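Local coordinates for protein transferrin (Manduca sexta, PDB 6WB6) that carries iron in the insect, binding a single ferric ion per molecule together with a carbonate anion, at residues Ile126-Leu131 with Ala135-Met140; Arg209-Asn214 with Glu247-Leu252; Pro349-Arg354 with Asp593-Val598. All coordinates share one frame; numbering follows the deposited sequence.

How the interactions relate
Interactions 1 and 2 both lie in the N-terminal transferrin repeat and sit on helices that reach the iron-carbonate site. In interaction 1 the side chain of L128 is about 14 Å from the ferric ion and about 9 Å from G123 of the carbonate pocket. In interaction 2 the side chain of L211 is about 12 Å from that of the iron ligand Y204. Their centres are about 22 Å apart, and they do not touch. Interaction 3 joins strand 352-357 to the turn before helix 597-611, far apart in sequence and away from the metal; its centre lies about 21 Å from that of interaction 1 and about 40 Å from that of interaction 2.

Interaction 1 (Ile126-Leu131 with Ala135-Met140); sequences IPLTML and AVFPKM
L128 and L131, three residues apart near the C-terminal end of helix 121-131, pack on F137 of the chain that turns back after it. In the transferrin fold, which resembles that of periplasmic binding proteins, this helix starts at the carbonate pocket with N121, V122 and G123, and A135-M140 belongs to the irregular link to helix 147-158. P127 has no N-H to give to the preceding turn, and the helix is kinked there, yet its O still accepts the N of L131. L128 then brings one methyl to two partners: CD2 lies 4.0 Å from F137 CZ, meeting the ring obliquely, and 4.3 Å from M140 SD. T129 faces away, its OG1 bonded to K125 O. L131 meets the ring more squarely, its side chain crossing that of F137 at about a right angle. L131 CB sits over one ring face in a CH-pi contact, 4.1 Å from the F137 centroid and 27° off the normal, and L131 CD1 lies 3.8 Å from F137 CE1. A flat ring suits this place, taking a CB on its face and a methyl obliquely at CZ. P138 CD stands 3.5 Å above the opposite face of the F137 ring, toward its rim. Shortening F137 to an alanine would probably leave L128 and L131 without their aromatic partner and open a gap against helix 147-158. L131 O is 3.3 Å from F137 CB.

Interaction 2 (Arg209-Asn214 with Glu247-Leu252); sequences RCLAHN and EEFRYL
F249 packs its ring against L211 and A212, joining helix 203-213 to strand 249-252 as a helix lies against the mixed sheet of the transferrin fold. The strand pairs antiparallel with 90-97, and the helix carries the iron ligand Y204 near its start; C210, disulfide-bonded to C114, ties the helix to the neighbouring strand 112-114. F249 has its CG anti to the carbonyl carbon (chi1 -61°), which carries the ring out from the strand to the helix. L211 differs, with CG anti to the backbone N (chi1 174°), and the two side chains slide past each other in opposite directions. One methyl of the leucine does the touching, L211 CD2 standing 3.8 Å from F249 CD2 and 4.0 Å from F249 CE2. At the far end of the ring, F249 CZ is 3.8 Å from A212 CB. A methyl suits that position: it is short enough for F249 CZ to come within 4.1 Å of A212 CA as well. Both contacts are oblique to the ring, and the contact across the two segments is apolar; the ring also meets those of H97 and F230. On the strand, R250 folds back and its NH1 holds two carbonyls, E247 O at 2.6 Å and F249 O at 3.0 Å. The second bond is fairly straight, with an N-H...O angle of 156°, and F249 O lies in the guanidinium plane.

Interaction 3 (Pro349-Arg354 with Asp593-Val598); sequences PELVVR and DFLSDV
The backbones of V353 and L595 come no nearer than 8.1 Å between CA atoms, so here strand 352-357 and the turn before helix 597-611 are joined by the side chain of L595 packing on the strand, with no hydrogen bond between them. The strand runs parallel to strand 381-386 in the second transferrin repeat, and V353 makes its backbone bonds to I381 and D383 there. L595 bridges the separation. Its CG is anti to the carbonyl carbon (chi1 -74°), and the L595 CD2 methyl makes all its close contacts with the strand: 4.3 Å from L351 CD1, 4.3 Å from V353 CB and 3.8 Å from V352 O. Leucine suits the gap because its side chain is long enough to carry a methyl from the turn to the strand. The side chain of V352 sets out away from the turn, and its carbonyl oxygen makes the contact. L351, with CG anti to its N (chi1 -178°), extends toward the turn and also touches S599 and H143. R354, at the end of the segment, is instead held by a salt bridge to D403. Just after L595, S596 takes the N-cap position of helix 597-611, its OG hydrogen-bonded to S599 N.

Interaction 1 (Ile126-Leu131 with Ala135-Met140)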
loop_
_atom_site.group_PDB
_atom_site.type_symbol
_atom_site.label_atom_id
_atom_site.label_comp_id
_atom_site.label_asym_id
_atom_site.label_seq_id
_atom_site.Cartn_x
_atom_site.Cartn_y
_atom_site.Cartn_z
ATOM N N ILE A 126 5.810 19.452 2.044
ATOM C CA ILE A 126 6.050 20.824 1.614
ATOM C C ILE A 126 7.384 21.276 2.214
ATOM O O ILE A 126 8.291 21.686 1.465
ATOM C CB ILE A 126 4.858 21.717 2.002
ATOM C CG1 ILE A 126 3.655 21.369 1.101
ATOM C CG2 ILE A 126 5.198 23.201 1.938
ATOM C CD1 ILE A 126 2.473 22.241 1.323
ATOM N N PRO A 127 7.584 21.197 3.524
ATOM C CA PRO A 127 8.892 21.619 4.052
ATOM C C PRO A 127 10.054 20.951 3.337
ATOM O O PRO A 127 11.057 21.603 3.029
ATOM C CB PRO A 127 8.807 21.218 5.519
ATOM C CG PRO A 127 7.404 21.402 5.863
ATOM C CD PRO A 127 6.624 20.955 4.627
ATOM N N LEU A 128 9.950 19.656 3.061
ATOM C CA LEU A 128 11.041 19.004 2.359
ATOM C C LEU A 128 11.203 19.585 0.966
ATOM O O LEU A 128 12.331 19.818 0.524
ATOM C CB LEU A 128 10.819 17.499 2.307
ATOM C CG LEU A 128 11.218 16.719 3.551
ATOM C CD1 LEU A 128 10.637 15.314 3.543
ATOM C CD2 LEU A 128 12.709 16.622 3.676
ATOM N N THR A 129 10.081 19.868 0.279
ATOM C CA THR A 129 10.145 20.381 -1.083
ATOM C C THR A 129 10.863 21.717 -1.135
ATOM O O THR A 129 11.648 21.965 -2.056
ATOM C CB THR A 129 8.716 20.511 -1.685
ATOM O OG1 THR A 129 8.112 19.218 -1.793
ATOM C CG2 THR A 129 8.739 21.146 -3.088
ATOM N N MET A 130 10.593 22.599 -0.169
ATOM C CA MET A 130 11.136 23.958 -0.205
ATOM C C MET A 130 12.550 24.020 0.357
ATOM O O MET A 130 13.429 24.642 -0.240
ATOM C CB MET A 130 10.224 24.917 0.584
ATOM C CG MET A 130 8.787 25.006 0.022
ATOM S SD MET A 130 8.868 25.150 -1.793
ATOM C CE MET A 130 7.166 24.874 -2.269
ATOM N N LEU A 131 12.776 23.408 1.517
ATOM C CA LEU A 131 14.095 23.459 2.144
ATOM C C LEU A 131 15.163 22.829 1.264
ATOM O O LEU A 131 16.296 23.329 1.196
ATOM C CB LEU A 131 14.066 22.744 3.487
ATOM C CG LEU A 131 13.136 23.344 4.539
ATOM C CD1 LEU A 131 13.235 22.516 5.787
ATOM C CD2 LEU A 131 13.475 24.788 4.837
ATOM N N ALA A 135 20.994 25.394 -0.137
ATOM C CA ALA A 135 22.292 24.742 -0.021
ATOM C C ALA A 135 22.566 24.263 1.400
ATOM O O ALA A 135 23.266 23.263 1.597
ATOM C CB ALA A 135 23.392 25.701 -0.477
ATOM N N VAL A 136 22.033 24.963 2.402
ATOM C CA VAL A 136 22.319 24.595 3.779
ATOM C C VAL A 136 21.673 23.256 4.132
ATOM O O VAL A 136 22.149 22.545 5.033
ATOM C CB VAL A 136 21.872 25.763 4.682
ATOM C CG1 VAL A 136 20.392 25.935 4.610
ATOM C CG2 VAL A 136 22.316 25.563 6.118
ATOM N N PHE A 137 20.640 22.862 3.406
ATOM C CA PHE A 137 19.897 21.637 3.717
ATOM C C PHE A 137 20.678 20.407 3.259
ATOM O O PHE A 137 21.171 20.379 2.133
ATOM C CB PHE A 137 18.518 21.648 3.034
ATOM C CG PHE A 137 17.562 20.663 3.623
ATOM C CD1 PHE A 137 16.930 20.935 4.844
ATOM C CD2 PHE A 137 17.316 19.463 2.986
ATOM C CE1 PHE A 137 16.078 20.017 5.414
ATOM C CE2 PHE A 137 16.458 18.532 3.542
ATOM C CZ PHE A 137 15.833 18.813 4.769
ATOM N N PRO A 138 20.766 19.360 4.087
ATOM C CA PRO A 138 21.521 18.166 3.676
ATOM C C PRO A 138 21.005 17.604 2.365
ATOM O O PRO A 138 19.819 17.678 2.058
ATOM C CB PRO A 138 21.295 17.174 4.821
ATOM C CG PRO A 138 20.830 18.003 6.002
ATOM C CD PRO A 138 20.185 19.227 5.438
ATOM N N LYS A 139 21.925 17.036 1.593
ATOM C CA LYS A 139 21.583 16.345 0.370
ATOM C C LYS A 139 20.992 14.984 0.699
ATOM O O LYS A 139 21.182 14.436 1.786
ATOM C CB LYS A 139 22.817 16.173 -0.526
ATOM C CG LYS A 139 23.465 17.496 -0.921
ATOM C CD LYS A 139 22.449 18.348 -1.661
ATOM C CE LYS A 139 23.034 19.645 -2.194
ATOM N NZ LYS A 139 21.951 20.597 -2.562
ATOM N N MET A 140 20.247 14.446 -0.263
ATOM C CA MET A 140 19.438 13.265 -0.021
ATOM C C MET A 140 19.651 12.188 -1.087
ATOM O O MET A 140 18.790 11.324 -1.266
ATOM C CB MET A 140 17.967 13.677 0.069
ATOM C CG MET A 140 17.624 14.405 1.395
ATOM S SD MET A 140 15.896 14.936 1.419
ATOM C CE MET A 140 15.987 16.365 0.381
#

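Interaction 2 (Arg209-Asn214 with Glu247-Leu252)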
loop_
_atom_site.group_PDB
_atom_site.type_symbol
_atom_site.label_atom_id
_atom_site.label_comp_id
_atom_site.label_asym_id
_atom_site.label_seq_id
_atom_site.Cartn_x
_atom_site.Cartn_y
_atom_site.Cartn_z
ATOM N N ARG A 209 1.243 23.115 19.767
ATOM C CA ARG A 209 1.512 22.813 21.177
ATOM C C ARG A 209 2.968 22.435 21.392
ATOM O O ARG A 209 3.572 22.796 22.409
ATOM C CB ARG A 209 0.607 21.682 21.662
ATOM C CG ARG A 209 -0.854 22.075 21.680
ATOM C CD ARG A 209 -1.694 21.038 22.366
ATOM N NE ARG A 209 -1.771 19.835 21.556
ATOM C CZ ARG A 209 -2.807 19.494 20.792
ATOM N NH1 ARG A 209 -3.897 20.255 20.734
ATOM N NH2 ARG A 209 -2.751 18.370 20.087
ATOM N N CYS A 210 3.534 21.663 20.465
ATOM C CA CYS A 210 4.963 21.408 20.517
ATOM C C CYS A 210 5.725 22.723 20.558
ATOM O O CYS A 210 6.648 22.898 21.356
ATOM C CB CYS A 210 5.373 20.557 19.310
ATOM S SG CYS A 210 7.141 20.422 19.003
ATOM N N LEU A 211 5.309 23.681 19.744
ATOM C CA LEU A 211 5.997 24.971 19.674
ATOM C C LEU A 211 5.726 25.824 20.921
ATOM O O LEU A 211 6.648 26.438 21.480
ATOM C CB LEU A 211 5.554 25.698 18.398
ATOM C CG LEU A 211 6.027 27.150 18.166
ATOM C CD1 LEU A 211 7.471 27.179 17.778
ATOM C CD2 LEU A 211 5.216 27.866 17.104
ATOM N N ALA A 212 4.480 25.874 21.378
ATOM C CA ALA A 212 4.114 26.814 22.439
ATOM C C ALA A 212 4.357 26.252 23.833
ATOM O O ALA A 212 4.571 27.020 24.776
ATOM C CB ALA A 212 2.634 27.202 22.304
ATOM N N HIS A 213 4.307 24.926 23.976
ATOM C CA HIS A 213 4.320 24.252 25.257
ATOM C C HIS A 213 5.469 23.273 25.437
ATOM O O HIS A 213 5.757 22.904 26.583
ATOM C CB HIS A 213 3.005 23.485 25.454
ATOM C CG HIS A 213 1.785 24.337 25.273
ATOM N ND1 HIS A 213 0.565 23.817 24.909
ATOM C CD2 HIS A 213 1.606 25.676 25.387
ATOM C CE1 HIS A 213 -0.319 24.796 24.818
ATOM N NE2 HIS A 213 0.288 25.934 25.102
ATOM N N ASN A 214 6.120 22.816 24.356
ATOM C CA ASN A 214 7.268 21.930 24.488
ATOM C C ASN A 214 8.529 22.570 23.931
ATOM O O ASN A 214 9.444 21.879 23.474
ATOM C CB ASN A 214 7.025 20.581 23.818
ATOM C CG ASN A 214 7.892 19.483 24.411
ATOM O OD1 ASN A 214 8.249 19.546 25.578
ATOM N ND2 ASN A 214 8.225 18.468 23.610
ATOM N N GLU A 247 0.223 37.353 19.516
ATOM C CA GLU A 247 1.279 38.356 19.457
ATOM C C GLU A 247 2.635 37.772 19.822
ATOM O O GLU A 247 3.672 38.326 19.435
ATOM C CB GLU A 247 0.942 39.517 20.396
ATOM C CG GLU A 247 -0.117 40.442 19.837
ATOM C CD GLU A 247 -0.591 41.485 20.841
ATOM O OE1 GLU A 247 -0.176 41.424 22.019
ATOM O OE2 GLU A 247 -1.377 42.367 20.438
ATOM N N GLU A 248 2.649 36.694 20.594
ATOM C CA GLU A 248 3.897 36.027 20.949
ATOM C C GLU A 248 4.461 35.172 19.823
ATOM O O GLU A 248 5.579 34.668 19.955
ATOM C CB GLU A 248 3.686 35.164 22.199
ATOM C CG GLU A 248 3.356 35.998 23.455
ATOM C CD GLU A 248 4.294 37.185 23.590
ATOM O OE1 GLU A 248 5.523 36.946 23.625
ATOM O OE2 GLU A 248 3.815 38.348 23.610
ATOM N N PHE A 249 3.738 35.023 18.717
ATOM C CA PHE A 249 4.125 34.131 17.636
ATOM C C PHE A 249 4.017 34.866 16.318
ATOM O O PHE A 249 3.402 35.926 16.222
ATOM C CB PHE A 249 3.258 32.867 17.619
ATOM C CG PHE A 249 3.369 32.080 18.867
ATOM C CD1 PHE A 249 2.589 32.397 19.966
ATOM C CD2 PHE A 249 4.304 31.073 18.972
ATOM C CE1 PHE A 249 2.699 31.699 21.121
ATOM C CE2 PHE A 249 4.432 30.369 20.138
ATOM C CZ PHE A 249 3.632 30.698 21.230
ATOM N N ARG A 250 4.641 34.280 15.300
ATOM C CA ARG A 250 4.700 34.881 13.985
ATOM C C ARG A 250 4.783 33.784 12.931
ATOM O O ARG A 250 5.347 32.710 13.166
ATOM C CB ARG A 250 5.919 35.803 13.839
ATOM C CG ARG A 250 5.979 36.978 14.825
ATOM C CD ARG A 250 5.180 38.190 14.361
ATOM N NE ARG A 250 5.477 39.358 15.192
ATOM C CZ ARG A 250 4.962 39.584 16.397
ATOM N NH1 ARG A 250 4.109 38.735 16.935
ATOM N NH2 ARG A 250 5.299 40.672 17.064
ATOM N N TYR A 251 4.232 34.061 11.760
ATOM C CA TYR A 251 4.597 33.261 10.614
ATOM C C TYR A 251 5.995 33.678 10.201
ATOM O O TYR A 251 6.356 34.848 10.289
ATOM C CB TYR A 251 3.639 33.464 9.448
ATOM C CG TYR A 251 2.204 33.156 9.712
ATOM C CD1 TYR A 251 1.777 31.875 10.005
ATOM C CD2 TYR A 251 1.252 34.147 9.592
ATOM C CE1 TYR A 251 0.441 31.607 10.227
ATOM C CE2 TYR A 251 -0.066 33.896 9.797
ATOM C CZ TYR A 251 -0.479 32.630 10.115
ATOM O OH TYR A 251 -1.820 32.412 10.316
ATOM N N LEU A 252 6.783 32.721 9.745
ATOM C CA LEU A 252 8.043 33.003 9.087
ATOM C C LEU A 252 7.808 32.871 7.585
ATOM O O LEU A 252 7.339 31.824 7.114
ATOM C CB LEU A 252 9.129 32.051 9.584
ATOM C CG LEU A 252 10.500 32.184 8.920
ATOM C CD1 LEU A 252 11.196 33.484 9.301
ATOM C CD2 LEU A 252 11.395 30.986 9.274
#

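Interaction 3 (Pro349-Arg354 with Asp593-Val598)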
loop_
_atom_site.group_PDB
_atom_site.type_symbol
_atom_site.label_atom_id
_atom_site.label_comp_id
_atom_site.label_asym_id
_atom_site.label_seq_id
_atom_site.Cartn_x
_atom_site.Cartn_y
_atom_site.Cartn_z
ATOM N N PRO A 349 21.215 11.272 -8.993
ATOM C CA PRO A 349 20.235 10.572 -9.837
ATOM C C PRO A 349 19.017 10.121 -9.026
ATOM O O PRO A 349 19.212 9.432 -8.028
ATOM C CB PRO A 349 21.023 9.370 -10.354
ATOM C CG PRO A 349 21.986 9.058 -9.229
ATOM C CD PRO A 349 22.273 10.367 -8.518
ATOM N N GLU A 350 17.797 10.487 -9.425
ATOM C CA GLU A 350 16.627 10.005 -8.703
ATOM C C GLU A 350 16.596 8.474 -8.728
ATOM O O GLU A 350 16.781 7.844 -9.773
ATOM C CB GLU A 350 15.354 10.602 -9.311
ATOM C CG GLU A 350 15.344 12.158 -9.408
ATOM C CD GLU A 350 15.209 12.878 -8.061
ATOM O OE1 GLU A 350 15.419 14.104 -8.030
ATOM O OE2 GLU A 350 14.888 12.235 -7.042
ATOM N N LEU A 351 16.386 7.864 -7.569
ATOM C CA LEU A 351 16.475 6.413 -7.507
ATOM C C LEU A 351 15.270 5.791 -8.189
ATOM O O LEU A 351 14.144 6.271 -8.057
ATOM C CB LEU A 351 16.566 5.918 -6.064
ATOM C CG LEU A 351 16.700 4.399 -5.946
ATOM C CD1 LEU A 351 17.997 3.893 -6.595
ATOM C CD2 LEU A 351 16.618 3.960 -4.515
ATOM N N VAL A 352 15.509 4.707 -8.915
ATOM C CA VAL A 352 14.466 4.010 -9.657
ATOM C C VAL A 352 14.535 2.548 -9.273
ATOM O O VAL A 352 15.621 1.977 -9.168
ATOM C CB VAL A 352 14.638 4.183 -11.180
ATOM C CG1 VAL A 352 13.658 3.288 -11.954
ATOM C CG2 VAL A 352 14.468 5.641 -11.563
ATOM N N VAL A 353 13.380 1.952 -9.030
ATOM C CA VAL A 353 13.264 0.524 -8.812
ATOM C C VAL A 353 12.586 -0.070 -10.049
ATOM O O VAL A 353 11.487 0.358 -10.446
ATOM C CB VAL A 353 12.507 0.218 -7.515
ATOM C CG1 VAL A 353 11.086 0.760 -7.549
ATOM C CG2 VAL A 353 12.501 -1.272 -7.231
ATOM N N ARG A 354 13.261 -1.022 -10.680
ATOM C CA ARG A 354 12.819 -1.595 -11.953
ATOM C C ARG A 354 12.204 -2.951 -11.660
ATOM O O ARG A 354 12.905 -3.874 -11.229
ATOM C CB ARG A 354 13.973 -1.735 -12.943
ATOM C CG ARG A 354 14.735 -0.459 -13.210
ATOM C CD ARG A 354 16.043 -0.747 -13.894
ATOM N NE ARG A 354 16.944 -1.454 -12.973
ATOM C CZ ARG A 354 18.116 -1.980 -13.315
ATOM N NH1 ARG A 354 18.545 -1.903 -14.572
ATOM N NH2 ARG A 354 18.846 -2.617 -12.401
ATOM N N ASP A 593 23.744 -7.352 -5.003
ATOM C CA ASP A 593 24.799 -6.338 -4.974
ATOM C C ASP A 593 24.334 -4.934 -5.328
ATOM O O ASP A 593 25.170 -4.076 -5.611
ATOM C CB ASP A 593 25.936 -6.756 -5.899
ATOM C CG ASP A 593 26.650 -7.957 -5.381
ATOM O OD1 ASP A 593 26.934 -7.952 -4.166
ATOM O OD2 ASP A 593 26.868 -8.910 -6.159
ATOM N N PHE A 594 23.029 -4.667 -5.288
ATOM C CA PHE A 594 22.545 -3.370 -5.729
ATOM C C PHE A 594 21.586 -2.780 -4.707
ATOM O O PHE A 594 22.002 -2.524 -3.577
ATOM C CB PHE A 594 21.944 -3.523 -7.115
ATOM C CG PHE A 594 22.930 -4.033 -8.106
ATOM C CD1 PHE A 594 23.900 -3.203 -8.602
ATOM C CD2 PHE A 594 22.918 -5.346 -8.499
ATOM C CE1 PHE A 594 24.828 -3.666 -9.514
ATOM C CE2 PHE A 594 23.864 -5.812 -9.397
ATOM C CZ PHE A 594 24.815 -4.962 -9.893
ATOM N N LEU A 595 20.321 -2.561 -5.064
ATOM C CA LEU A 595 19.415 -1.867 -4.156
ATOM C C LEU A 595 19.235 -2.681 -2.882
ATOM O O LEU A 595 19.169 -3.916 -2.922
ATOM C CB LEU A 595 18.063 -1.620 -4.833
ATOM C CG LEU A 595 17.989 -0.523 -5.908
ATOM C CD1 LEU A 595 18.618 -0.970 -7.190
ATOM C CD2 LEU A 595 16.571 -0.158 -6.220
ATOM N N SER A 596 19.186 -1.987 -1.740
ATOM C CA SER A 596 18.899 -2.660 -0.479
ATOM C C SER A 596 17.484 -3.238 -0.506
ATOM O O SER A 596 16.633 -2.810 -1.284
ATOM C CB SER A 596 19.013 -1.694 0.692
ATOM O OG SER A 596 17.935 -0.769 0.662
ATOM N N ASP A 597 17.236 -4.220 0.368
ATOM C CA ASP A 597 15.890 -4.768 0.484
ATOM C C ASP A 597 14.883 -3.687 0.877
ATOM O O ASP A 597 13.750 -3.668 0.377
ATOM C CB ASP A 597 15.888 -5.929 1.476
ATOM C CG ASP A 597 16.578 -7.170 0.906
ATOM O OD1 ASP A 597 17.063 -7.080 -0.231
ATOM O OD2 ASP A 597 16.651 -8.223 1.576
ATOM N N VAL A 598 15.287 -2.755 1.741
ATOM C CA VAL A 598 14.412 -1.642 2.104
ATOM C C VAL A 598 14.064 -0.815 0.867
ATOM O O VAL A 598 12.886 -0.564 0.570
ATOM C CB VAL A 598 15.078 -0.803 3.216
ATOM C CG1 VAL A 598 14.345 0.500 3.452
ATOM C CG2 VAL A 598 15.157 -1.643 4.506
#